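Local coordinates for protein halogenase (Chondromyces crocatus, PDB 3E1T) that binds FAD and, as a flavin-dependent halogenase, probably introduces the chlorine atom during biosynthesis of the myxobacterial natural product chondrochloren, at residues A[308-312]-A[361-366]; A[81-85]-A[365-370]; A[215-221]-A[232-237]. Residue numbers count along the deposited sequence, not the author numbering.

Interaction 1: residues A[308-312]-A[361-366]; sequences VDPVF and FLVAFY. With FAD (flavin-adenine dinucleotide), chain C.
A loop bordering the flavin packs on helix 340-368 here, through an aromatic cluster of Phe312, Phe361 and Phe365 with Leu362 beside it. Residues 361-366 are regular helix (Phe365 N to Phe361 O 2.8 Å), whereas 308-312 is irregular: Asp309 is extended, Val311 has phi/psi -74/138 and Phe312 turns to positive phi (68/8). The closest CA pair is Val311 and Leu362, 7.5 Å apart. Leu362 (chi1 m, chi2 t) points into the loop; its CD1 lies 3.4 Å from Val311 O, 3.8 Å from Val311 CG1 and 3.7 Å from Val308 CG1, while its CD2 is 3.8 Å from Phe312 CD1 at the ring edge. Phe312 (chi1 m) directs its edge at the face of Phe365, with centroids 4.7 Å apart and planes at 69°; Phe312 CE1 lies 3.5 Å from Phe361 CE2, these two rings meeting obliquely. Val311 (chi1 p) packs on two aromatic rings, its CG1 3.6 Å from Tyr366 CE1 and its CG2 3.9 Å from Phe365 CE2. One hydrogen bond joins the segments, Tyr366 OH to Asp309 OD2 at 2.6 Å; Asp309 OD1 is hydrogen-bonded to Tyr286 OH. Pro310 points away from the helix and belongs to the cofactor pocket, its CB 3.6 Å from FAD C6.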
loop_
_atom_site.group_PDB
_atom_site.type_symbol
_atom_site.label_atom_id
_atom_site.label_comp_id
_atom_site.label_asym_id
_atom_site.label_seq_id
_atom_site.Cartn_x
_atom_site.Cartn_y
_atom_site.Cartn_z
ATOM N N VAL A 308 -1.438 0.875 -5.542
ATOM C CA VAL A 308 -2.491 1.752 -6.100
ATOM C C VAL A 308 -2.241 3.254 -5.839
ATOM O O VAL A 308 -1.773 3.957 -6.727
ATOM C CB VAL A 308 -3.917 1.353 -5.639
ATOM C CG1 VAL A 308 -4.964 2.140 -6.461
ATOM C CG2 VAL A 308 -4.145 -0.155 -5.821
ATOM N N ASP A 309 -2.561 3.732 -4.635
ATOM C CA ASP A 309 -2.559 5.164 -4.309
ATOM C C ASP A 309 -2.837 5.269 -2.810
ATOM O O ASP A 309 -3.485 4.395 -2.259
ATOM C CB ASP A 309 -3.642 5.906 -5.140
ATOM C CG ASP A 309 -3.580 7.417 -5.000
ATOM O OD1 ASP A 309 -2.745 8.065 -5.672
ATOM O OD2 ASP A 309 -4.385 7.972 -4.214
ATOM N N PRO A 310 -2.328 6.314 -2.141
ATOM C CA PRO A 310 -2.467 6.400 -0.681
ATOM C C PRO A 310 -3.870 6.618 -0.093
ATOM O O PRO A 310 -4.021 6.478 1.123
ATOM C CB PRO A 310 -1.584 7.604 -0.305
ATOM C CG PRO A 310 -0.742 7.876 -1.494
ATOM C CD PRO A 310 -1.534 7.434 -2.667
ATOM N N VAL A 311 -4.878 6.972 -0.894
ATOM C CA VAL A 311 -6.187 7.224 -0.287
ATOM C C VAL A 311 -6.813 5.893 0.112
ATOM O O VAL A 311 -6.729 4.918 -0.641
ATOM C CB VAL A 311 -7.129 8.108 -1.155
ATOM C CG1 VAL A 311 -7.439 7.479 -2.477
ATOM C CG2 VAL A 311 -8.422 8.423 -0.386
ATOM N N PHE A 312 -7.417 5.873 1.301
ATOM C CA PHE A 312 -7.896 4.659 1.972
ATOM C C PHE A 312 -6.821 3.669 2.473
ATOM O O PHE A 312 -7.147 2.584 2.945
ATOM C CB PHE A 312 -9.024 3.965 1.188
ATOM C CG PHE A 312 -10.346 4.675 1.292
ATOM C CD1 PHE A 312 -10.870 5.364 0.206
ATOM C CD2 PHE A 312 -11.051 4.682 2.494
ATOM C CE1 PHE A 312 -12.090 6.037 0.309
ATOM C CE2 PHE A 312 -12.269 5.338 2.605
ATOM C CZ PHE A 312 -12.792 6.025 1.505
ATOM N N PHE A 361 -12.251 0.738 -6.799
ATOM C CA PHE A 361 -12.940 1.619 -5.880
ATOM C C PHE A 361 -12.304 3.003 -5.816
ATOM O O PHE A 361 -13.019 4.004 -5.665
ATOM C CB PHE A 361 -13.007 1.004 -4.490
ATOM C CG PHE A 361 -13.627 1.908 -3.467
ATOM C CD1 PHE A 361 -14.992 2.199 -3.513
ATOM C CD2 PHE A 361 -12.854 2.486 -2.480
ATOM C CE1 PHE A 361 -15.566 3.053 -2.578
ATOM C CE2 PHE A 361 -13.419 3.338 -1.543
ATOM C CZ PHE A 361 -14.780 3.616 -1.589
ATOM N N LEU A 362 -10.971 3.068 -5.904
ATOM C CA LEU A 362 -10.280 4.355 -5.812
ATOM C C LEU A 362 -10.490 5.228 -7.044
ATOM O O LEU A 362 -10.527 6.445 -6.909
ATOM C CB LEU A 362 -8.788 4.198 -5.516
ATOM C CG LEU A 362 -8.331 3.619 -4.160
ATOM C CD1 LEU A 362 -6.874 4.007 -3.937
ATOM C CD2 LEU A 362 -9.158 4.041 -2.972
ATOM N N VAL A 363 -10.569 4.617 -8.233
ATOM C CA VAL A 363 -10.920 5.337 -9.472
ATOM C C VAL A 363 -12.296 5.996 -9.252
ATOM O O VAL A 363 -12.439 7.207 -9.438
ATOM C CB VAL A 363 -10.925 4.418 -10.757
ATOM C CG1 VAL A 363 -11.514 5.169 -12.000
ATOM C CG2 VAL A 363 -9.520 3.905 -11.101
ATOM N N ALA A 364 -13.291 5.216 -8.821
ATOM C CA ALA A 364 -14.627 5.778 -8.546
ATOM C C ALA A 364 -14.616 6.837 -7.425
ATOM O O ALA A 364 -15.347 7.831 -7.509
ATOM C CB ALA A 364 -15.659 4.662 -8.257
ATOM N N PHE A 365 -13.772 6.643 -6.403
ATOM C CA PHE A 365 -13.657 7.599 -5.299
ATOM C C PHE A 365 -13.042 8.932 -5.732
ATOM O O PHE A 365 -13.526 10.000 -5.333
ATOM C CB PHE A 365 -12.877 7.012 -4.116
ATOM C CG PHE A 365 -13.017 7.807 -2.851
ATOM C CD1 PHE A 365 -14.224 7.818 -2.146
ATOM C CD2 PHE A 365 -11.963 8.557 -2.362
ATOM C CE1 PHE A 365 -14.359 8.557 -0.977
ATOM C CE2 PHE A 365 -12.099 9.289 -1.188
ATOM C CZ PHE A 365 -13.303 9.289 -0.503
ATOM N N TYR A 366 -11.967 8.872 -6.521
ATOM C CA TYR A 366 -11.416 10.071 -7.154
ATOM C C TYR A 366 -12.462 10.785 -8.039
ATOM O O TYR A 366 -12.572 12.009 -8.007
ATOM C CB TYR A 366 -10.193 9.714 -7.995
ATOM C CG TYR A 366 -8.869 9.825 -7.268
ATOM C CD1 TYR A 366 -8.452 8.845 -6.380
ATOM C CD2 TYR A 366 -8.033 10.924 -7.476
ATOM C CE1 TYR A 366 -7.205 8.953 -5.709
ATOM C CE2 TYR A 366 -6.808 11.031 -6.834
ATOM C CZ TYR A 366 -6.400 10.032 -5.953
ATOM O OH TYR A 366 -5.193 10.158 -5.301
HETATM P PA FAD C . 8.858 -1.411 2.065
HETATM O O1A FAD C . 8.108 -0.926 3.278
HETATM O O2A FAD C . 9.282 -0.345 1.116
HETATM O O5B FAD C . 10.175 -2.181 2.596
HETATM C C5B FAD C . 11.074 -2.814 1.699
HETATM C C4B FAD C . 12.423 -3.022 2.394
HETATM O O4B FAD C . 13.379 -3.546 1.495
HETATM C C3B FAD C . 12.988 -1.701 2.906
HETATM O O3B FAD C . 13.251 -1.849 4.283
HETATM C C2B FAD C . 14.280 -1.499 2.142
HETATM O O2B FAD C . 15.272 -0.997 2.994
HETATM C C1B FAD C . 14.616 -2.905 1.681
HETATM N N9A FAD C . 15.384 -2.996 0.426
HETATM C C8A FAD C . 15.286 -2.230 -0.708
HETATM N N7A FAD C . 16.178 -2.704 -1.609
HETATM C C5A FAD C . 16.830 -3.766 -1.075
HETATM C C6A FAD C . 17.842 -4.617 -1.545
HETATM N N6A FAD C . 18.463 -4.392 -2.710
HETATM N N1A FAD C . 18.293 -5.627 -0.728
HETATM C C2A FAD C . 17.798 -5.791 0.540
HETATM N N3A FAD C . 16.814 -4.939 0.994
HETATM C C4A FAD C . 16.335 -3.953 0.202
HETATM N N1 FAD C . 0.364 2.398 3.171
HETATM C C2 FAD C . -0.458 2.256 4.254
HETATM O O2 FAD C . -0.730 1.118 4.628
HETATM N N3 FAD C . -0.965 3.382 4.878
HETATM C C4 FAD C . -0.637 4.656 4.425
HETATM O O4 FAD C . -1.070 5.662 4.991
HETATM C C4X FAD C . 0.187 4.796 3.315
HETATM N N5 FAD C . 0.536 6.044 2.835
HETATM C C5X FAD C . 1.366 6.154 1.736
HETATM C C6 FAD C . 1.718 7.411 1.234
HETATM C C7 FAD C . 2.560 7.510 0.115
HETATM C C7M FAD C . 2.746 8.850 -0.540
HETATM C C8 FAD C . 3.048 6.354 -0.507
HETATM C C8M FAD C . 3.784 6.410 -1.826
HETATM C C9 FAD C . 2.702 5.109 0.005
HETATM C C9A FAD C . 1.862 4.998 1.120
HETATM N N10 FAD C . 1.540 3.746 1.609
HETATM C C10 FAD C . 0.698 3.642 2.697
HETATM C "C1'" FAD C . 2.164 2.495 1.017
HETATM C "C2'" FAD C . 3.286 1.887 1.868
HETATM O "O2'" FAD C . 4.354 2.811 1.900
HETATM C "C3'" FAD C . 3.785 0.567 1.260
HETATM O "O3'" FAD C . 2.724 -0.142 0.659
HETATM C "C4'" FAD C . 4.420 -0.403 2.257
HETATM O "O4'" FAD C . 5.551 0.200 2.844
HETATM C "C5'" FAD C . 4.846 -1.674 1.522
HETATM O "O5'" FAD C . 5.707 -2.422 2.336
HETATM P P FAD C . 6.816 -3.396 1.703
HETATM O O1P FAD C . 7.211 -4.422 2.743
HETATM O O2P FAD C . 6.284 -4.080 0.483
HETATM O O3P FAD C . 7.991 -2.443 1.221
#

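Interaction 2: residues A[81-85]-A[365-370]; sequences FRWGK and FYDMNQ
Two well-formed hydrogen bonds fix residues 81-85 against the C-terminal part of helix 340-368 and the loop after it. Gly84 N donates to Asn369 OD1 (2.8 Å, nearly linear at 175°), and the indole Trp83 NE1 donates to the helix carbonyl Phe365 O (2.9 Å, 154°). A third, weak bond runs from Gln370 N to Gly84 O at 3.3 Å. The backbones are closest at Gly84 and Asn369, with CA atoms 3.7 Å apart, followed by Lys85 and Gln370 at 5.2 Å. Gly84 adopts phi/psi 107/-147, where a CB would jam against the preceding carbonyl and come within 3.4 Å of Met368 SD; its CA instead makes a CA-H...O contact with Met368 O at 3.5 Å. Strand 75-82 contributes Phe81 and Arg82, and the extended Trp83 (-170/135) follows them.

Packing spreads from the Trp83 indole (chi1 t, chi2 -69°). Asn369 OD1 lies over one face, while on the opposite face the Phe365 ring stacks on the five-membered ring, with centroids 4.0 Å apart and planes at 24°. The six-membered ring turns its edge to the face of Tyr366 (centroids 5.9 Å apart, planes at 88°). Phe365 (chi1 t) also presents its edge to the face of Phe81 (centroids 5.1 Å apart, planes at 72°). Met368 SD, 5.2 Å from the Trp83 five-membered-ring centroid, adds an oblique Met-aromatic contact. The result is an aromatic cluster of Phe81, Trp83, Phe365 and Tyr366 joining a helix to the large mixed sheet of this halogenase.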
loop_
_atom_site.group_PDB
_atom_site.type_symbol
_atom_site.label_atom_id
_atom_site.label_comp_id
_atom_site.label_asym_id
_atom_site.label_seq_id
_atom_site.Cartn_x
_atom_site.Cartn_y
_atom_site.Cartn_z
ATOM N N PHE A 81 -13.301 12.685 5.876
ATOM C CA PHE A 81 -13.035 13.171 4.527
ATOM C C PHE A 81 -13.696 14.503 4.260
ATOM O O PHE A 81 -14.881 14.687 4.551
ATOM C CB PHE A 81 -13.543 12.179 3.485
ATOM C CG PHE A 81 -12.635 11.011 3.263
ATOM C CD1 PHE A 81 -12.832 9.827 3.952
ATOM C CD2 PHE A 81 -11.591 11.091 2.351
ATOM C CE1 PHE A 81 -11.984 8.732 3.741
ATOM C CE2 PHE A 81 -10.737 10.006 2.135
ATOM C CZ PHE A 81 -10.934 8.831 2.830
ATOM N N ARG A 82 -12.913 15.429 3.715
ATOM C CA ARG A 82 -13.460 16.572 3.003
ATOM C C ARG A 82 -13.283 16.282 1.507
ATOM O O ARG A 82 -12.205 16.472 0.928
ATOM C CB ARG A 82 -12.805 17.880 3.483
ATOM C CG ARG A 82 -12.565 18.944 2.436
ATOM C CD ARG A 82 -13.788 19.740 2.073
ATOM N NE ARG A 82 -14.690 19.046 1.158
ATOM C CZ ARG A 82 -14.554 18.991 -0.166
ATOM N NH1 ARG A 82 -13.515 19.554 -0.767
ATOM N NH2 ARG A 82 -15.459 18.348 -0.888
ATOM N N TRP A 83 -14.363 15.797 0.897
ATOM C CA TRP A 83 -14.284 15.108 -0.378
ATOM C C TRP A 83 -15.685 14.894 -0.917
ATOM O O TRP A 83 -16.575 14.467 -0.186
ATOM C CB TRP A 83 -13.644 13.737 -0.149
ATOM C CG TRP A 83 -13.035 13.053 -1.352
ATOM C CD1 TRP A 83 -13.687 12.525 -2.426
ATOM C CD2 TRP A 83 -11.645 12.774 -1.550
ATOM N NE1 TRP A 83 -12.782 11.961 -3.303
ATOM C CE2 TRP A 83 -11.523 12.097 -2.785
ATOM C CE3 TRP A 83 -10.488 13.039 -0.805
ATOM C CZ2 TRP A 83 -10.288 11.676 -3.289
ATOM C CZ3 TRP A 83 -9.259 12.625 -1.313
ATOM C CH2 TRP A 83 -9.172 11.949 -2.540
ATOM N N GLY A 84 -15.862 15.171 -2.204
ATOM C CA GLY A 84 -17.137 14.963 -2.875
ATOM C C GLY A 84 -17.864 16.259 -3.178
ATOM O O GLY A 84 -17.240 17.297 -3.438
ATOM N N LYS A 85 -19.192 16.180 -3.123
ATOM C CA LYS A 85 -20.085 17.291 -3.440
ATOM C C LYS A 85 -20.121 18.361 -2.343
ATOM O O LYS A 85 -19.949 19.547 -2.627
ATOM C CB LYS A 85 -21.496 16.746 -3.694
ATOM C CG LYS A 85 -22.251 17.451 -4.802
ATOM C CD LYS A 85 -23.669 16.908 -4.953
ATOM C CE LYS A 85 -24.487 17.052 -3.660
ATOM N NZ LYS A 85 -24.539 18.452 -3.126
ATOM N N PHE A 365 -13.772 6.643 -6.403
ATOM C CA PHE A 365 -13.657 7.599 -5.299
ATOM C C PHE A 365 -13.042 8.932 -5.732
ATOM O O PHE A 365 -13.526 10.000 -5.333
ATOM C CB PHE A 365 -12.877 7.012 -4.116
ATOM C CG PHE A 365 -13.017 7.807 -2.851
ATOM C CD1 PHE A 365 -14.224 7.818 -2.146
ATOM C CD2 PHE A 365 -11.963 8.557 -2.362
ATOM C CE1 PHE A 365 -14.359 8.557 -0.977
ATOM C CE2 PHE A 365 -12.099 9.289 -1.188
ATOM C CZ PHE A 365 -13.303 9.289 -0.503
ATOM N N TYR A 366 -11.967 8.872 -6.521
ATOM C CA TYR A 366 -11.416 10.071 -7.154
ATOM C C TYR A 366 -12.462 10.785 -8.039
ATOM O O TYR A 366 -12.572 12.009 -8.007
ATOM C CB TYR A 366 -10.193 9.714 -7.995
ATOM C CG TYR A 366 -8.869 9.825 -7.268
ATOM C CD1 TYR A 366 -8.452 8.845 -6.380
ATOM C CD2 TYR A 366 -8.033 10.924 -7.476
ATOM C CE1 TYR A 366 -7.205 8.953 -5.709
ATOM C CE2 TYR A 366 -6.808 11.031 -6.834
ATOM C CZ TYR A 366 -6.400 10.032 -5.953
ATOM O OH TYR A 366 -5.193 10.158 -5.301
ATOM N N ASP A 367 -13.206 10.000 -8.819
ATOM C CA ASP A 367 -14.289 10.490 -9.689
ATOM C C ASP A 367 -15.390 11.235 -8.927
ATOM O O ASP A 367 -15.974 12.159 -9.462
ATOM C CB ASP A 367 -14.898 9.336 -10.503
ATOM C CG ASP A 367 -16.054 9.788 -11.426
ATOM O OD1 ASP A 367 -15.814 10.077 -12.622
ATOM O OD2 ASP A 367 -17.207 9.849 -10.948
ATOM N N MET A 368 -15.660 10.849 -7.687
ATOM C CA MET A 368 -16.769 11.443 -6.942
ATOM C C MET A 368 -16.492 12.847 -6.401
ATOM O O MET A 368 -17.434 13.572 -6.082
ATOM C CB MET A 368 -17.260 10.517 -5.823
ATOM C CG MET A 368 -16.428 10.564 -4.564
ATOM S SD MET A 368 -17.409 10.909 -3.086
ATOM C CE MET A 368 -18.257 9.333 -2.890
ATOM N N ASN A 369 -15.222 13.243 -6.288
ATOM C CA ASN A 369 -14.942 14.618 -5.883
ATOM C C ASN A 369 -15.385 15.633 -6.948
ATOM O O ASN A 369 -14.973 15.567 -8.105
ATOM C CB ASN A 369 -13.475 14.828 -5.517
ATOM C CG ASN A 369 -13.246 16.131 -4.785
ATOM O OD1 ASN A 369 -13.774 16.343 -3.702
ATOM N ND2 ASN A 369 -12.453 17.011 -5.374
ATOM N N GLN A 370 -16.239 16.565 -6.530
ATOM C CA GLN A 370 -16.708 17.670 -7.372
ATOM C C GLN A 370 -15.815 18.886 -7.167
ATOM O O GLN A 370 -15.752 19.442 -6.062
ATOM C CB GLN A 370 -18.147 18.035 -6.991
ATOM C CG GLN A 370 -18.758 19.183 -7.800
ATOM C CD GLN A 370 -19.888 19.878 -7.064
ATOM O OE1 GLN A 370 -19.654 20.713 -6.183
ATOM N NE2 GLN A 370 -21.120 19.544 -7.428
#

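Interaction 3: residues A[215-221]-A[232-237]; sequences FQDGWFW and VGAVVS
The indole of Trp221 lies flat over the backbone of Gly233, whose CA sits 3.5 Å from the centroid of the six-membered ring and only 7° off its normal, a CH-pi contact across an antiparallel beta hairpin (strands 218-224 and 229-237). A CB on Gly233 would fall 2.3 Å from Trp221 CZ2, so the flat overlap depends on the missing side chain. The axes of the two short strand segments approach to 4.6 Å, with 163° between their N-to-C directions. Trp219 with Val235 and Trp221 with Gly233 are hydrogen-bonded pairs: Trp219 N to Val235 O 3.0 Å, Val235 N to Trp219 O 2.7 Å, Trp221 N to Gly233 O 2.8 Å and Gly233 N to Trp221 O 3.2 Å. Phe220 with Ala234, between them, is a non-hydrogen-bonded pair, with Phe220 CA 3.1 Å from Gly233 O.

Trp219 (chi1 p), Trp221 (chi1 p) and Val235 (chi1 t) share one face of the sheet. Val235 CB stands 3.8 Å from the centroid of the Trp219 five-membered ring, and its CG2 is 3.7 Å from Trp221 CZ3. The side chain of Trp221 comes within about 4 Å of FAD (nearest atoms). On the other face Ala234 CB lies 3.9 Å from the Phe220 ring centroid, and helix 248-257 packs over both residues. A type I turn, Phe215 to Gly218, leads into the first strand. Where the second strand ends, Ser237 N-caps helix 238-241, its OG hydrogen-bonded to Ala240 N, and water 1 bridges the segments, donating to Asp217 O (2.8 Å) and accepting from Ser237 N (3.1 Å).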
loop_
_atom_site.group_PDB
_atom_site.type_symbol
_atom_site.label_atom_id
_atom_site.label_comp_id
_atom_site.label_asym_id
_atom_site.label_seq_id
_atom_site.Cartn_x
_atom_site.Cartn_y
_atom_site.Cartn_z
ATOM N N PHE A 215 -8.456 19.642 -2.170
ATOM C CA PHE A 215 -8.418 21.074 -2.489
ATOM C C PHE A 215 -8.220 21.238 -3.992
ATOM O O PHE A 215 -8.364 20.260 -4.733
ATOM C CB PHE A 215 -7.367 21.819 -1.664
ATOM C CG PHE A 215 -5.939 21.500 -2.027
ATOM C CD1 PHE A 215 -5.122 22.483 -2.593
ATOM C CD2 PHE A 215 -5.399 20.239 -1.773
ATOM C CE1 PHE A 215 -3.803 22.223 -2.907
ATOM C CE2 PHE A 215 -4.064 19.959 -2.089
ATOM C CZ PHE A 215 -3.267 20.951 -2.659
ATOM N N GLN A 216 -7.912 22.446 -4.466
ATOM C CA GLN A 216 -7.975 22.679 -5.914
ATOM C C GLN A 216 -6.941 21.890 -6.715
ATOM O O GLN A 216 -7.185 21.549 -7.874
ATOM C CB GLN A 216 -7.885 24.163 -6.277
ATOM C CG GLN A 216 -8.378 24.421 -7.692
ATOM C CD GLN A 216 -8.433 25.872 -8.064
ATOM O OE1 GLN A 216 -9.483 26.360 -8.492
ATOM N NE2 GLN A 216 -7.304 26.580 -7.924
ATOM N N ASP A 217 -5.779 21.643 -6.115
ATOM C CA ASP A 217 -4.656 21.017 -6.832
ATOM C C ASP A 217 -4.391 19.556 -6.416
ATOM O O ASP A 217 -3.385 18.959 -6.821
ATOM C CB ASP A 217 -3.385 21.863 -6.680
ATOM C CG ASP A 217 -3.372 23.091 -7.597
ATOM O OD1 ASP A 217 -4.322 23.291 -8.375
ATOM O OD2 ASP A 217 -2.386 23.844 -7.556
ATOM N N GLY A 218 -5.291 18.979 -5.631
ATOM C CA GLY A 218 -5.114 17.599 -5.165
ATOM C C GLY A 218 -5.738 17.375 -3.820
ATOM O O GLY A 218 -6.833 17.868 -3.555
ATOM N N TRP A 219 -5.052 16.629 -2.962
ATOM C CA TRP A 219 -5.578 16.351 -1.633
ATOM C C TRP A 219 -4.479 16.143 -0.605
ATOM O O TRP A 219 -3.344 15.830 -0.954
ATOM C CB TRP A 219 -6.567 15.163 -1.642
ATOM C CG TRP A 219 -5.967 13.833 -2.040
ATOM C CD1 TRP A 219 -5.768 13.374 -3.309
ATOM C CD2 TRP A 219 -5.521 12.788 -1.160
ATOM N NE1 TRP A 219 -5.213 12.111 -3.276
ATOM C CE2 TRP A 219 -5.046 11.732 -1.973
ATOM C CE3 TRP A 219 -5.455 12.652 0.230
ATOM C CZ2 TRP A 219 -4.511 10.554 -1.439
ATOM C CZ3 TRP A 219 -4.932 11.477 0.765
ATOM C CH2 TRP A 219 -4.466 10.440 -0.072
ATOM N N PHE A 220 -4.834 16.337 0.662
ATOM C CA PHE A 220 -3.913 16.187 1.782
ATOM C C PHE A 220 -4.278 14.975 2.622
ATOM O O PHE A 220 -5.461 14.655 2.779
ATOM C CB PHE A 220 -3.991 17.420 2.689
ATOM C CG PHE A 220 -3.005 18.489 2.366
ATOM C CD1 PHE A 220 -1.709 18.430 2.872
ATOM C CD2 PHE A 220 -3.380 19.582 1.595
ATOM C CE1 PHE A 220 -0.783 19.432 2.585
ATOM C CE2 PHE A 220 -2.476 20.594 1.296
ATOM C CZ PHE A 220 -1.172 20.530 1.797
ATOM N N TRP A 221 -3.272 14.298 3.161
ATOM C CA TRP A 221 -3.493 13.441 4.322
ATOM C C TRP A 221 -2.953 14.119 5.574
ATOM O O TRP A 221 -2.051 14.964 5.495
ATOM C CB TRP A 221 -2.900 12.036 4.147
ATOM C CG TRP A 221 -1.399 11.924 4.339
ATOM C CD1 TRP A 221 -0.720 11.913 5.525
ATOM C CD2 TRP A 221 -0.407 11.752 3.309
ATOM N NE1 TRP A 221 0.637 11.779 5.302
ATOM C CE2 TRP A 221 0.853 11.664 3.952
ATOM C CE3 TRP A 221 -0.459 11.684 1.907
ATOM C CZ2 TRP A 221 2.048 11.502 3.244
ATOM C CZ3 TRP A 221 0.729 11.509 1.199
ATOM C CH2 TRP A 221 1.973 11.430 1.873
ATOM N N VAL A 232 1.951 14.793 7.418
ATOM C CA VAL A 232 1.123 15.631 6.557
ATOM C C VAL A 232 1.670 15.628 5.136
ATOM O O VAL A 232 2.834 15.989 4.896
ATOM C CB VAL A 232 1.008 17.099 7.067
ATOM C CG1 VAL A 232 0.068 17.908 6.160
ATOM C CG2 VAL A 232 0.490 17.146 8.522
ATOM N N GLY A 233 0.820 15.244 4.193
ATOM C CA GLY A 233 1.255 15.104 2.813
ATOM C C GLY A 233 0.251 15.625 1.822
ATOM O O GLY A 233 -0.958 15.437 2.003
ATOM N N ALA A 234 0.760 16.298 0.793
ATOM C CA ALA A 234 -0.046 16.752 -0.339
ATOM C C ALA A 234 0.184 15.801 -1.514
ATOM O O ALA A 234 1.337 15.497 -1.868
ATOM C CB ALA A 234 0.330 18.161 -0.717
ATOM N N VAL A 235 -0.916 15.290 -2.059
ATOM C CA VAL A 235 -0.892 14.422 -3.231
ATOM C C VAL A 235 -1.411 15.303 -4.379
ATOM O O VAL A 235 -2.588 15.682 -4.396
ATOM C CB VAL A 235 -1.779 13.164 -3.042
ATOM C CG1 VAL A 235 -1.831 12.329 -4.312
ATOM C CG2 VAL A 235 -1.286 12.306 -1.837
ATOM N N VAL A 236 -0.512 15.652 -5.301
ATOM C CA VAL A 236 -0.812 16.570 -6.404
ATOM C C VAL A 236 -0.452 15.916 -7.759
ATOM O O VAL A 236 -0.037 14.761 -7.792
ATOM C CB VAL A 236 -0.108 17.953 -6.184
ATOM C CG1 VAL A 236 -0.604 18.624 -4.877
ATOM C CG2 VAL A 236 1.409 17.814 -6.137
ATOM N N SER A 237 -0.641 16.635 -8.866
ATOM C CA SER A 237 -0.328 16.104 -10.188
ATOM C C SER A 237 1.175 15.942 -10.395
ATOM O O SER A 237 1.971 16.768 -9.942
ATOM C CB SER A 237 -0.904 16.998 -11.292
ATOM O OG SER A 237 -0.008 18.066 -11.581
HETATM O O HOH W 1 -1.700 19.536 -8.960
#

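How the interactions relate
Helix 340-368 ties interactions 1 and 2 together, since Phe365 and Tyr366 belong to both and the centres are about 10 Å apart; Phe312 CE2 and Phe81 CE1 meet at 3.6 Å, so the two aromatic clusters merge. The centre of interaction 3 is about 13 Å from each of the other two, and it reaches them through Trp219: its NE1 is 2.8 Å from Tyr366 OH, a probable hydrogen bond, its CG is 3.6 Å from Trp83 CZ3, and its CH2 is 3.6 Å from Val311 N. Two of the contacts touch the flavin site directly, interaction 1 through Pro310 and interaction 3 through Trp221. Interaction 2 stands further back, the side chain of Tyr366 being about 9 Å from FAD.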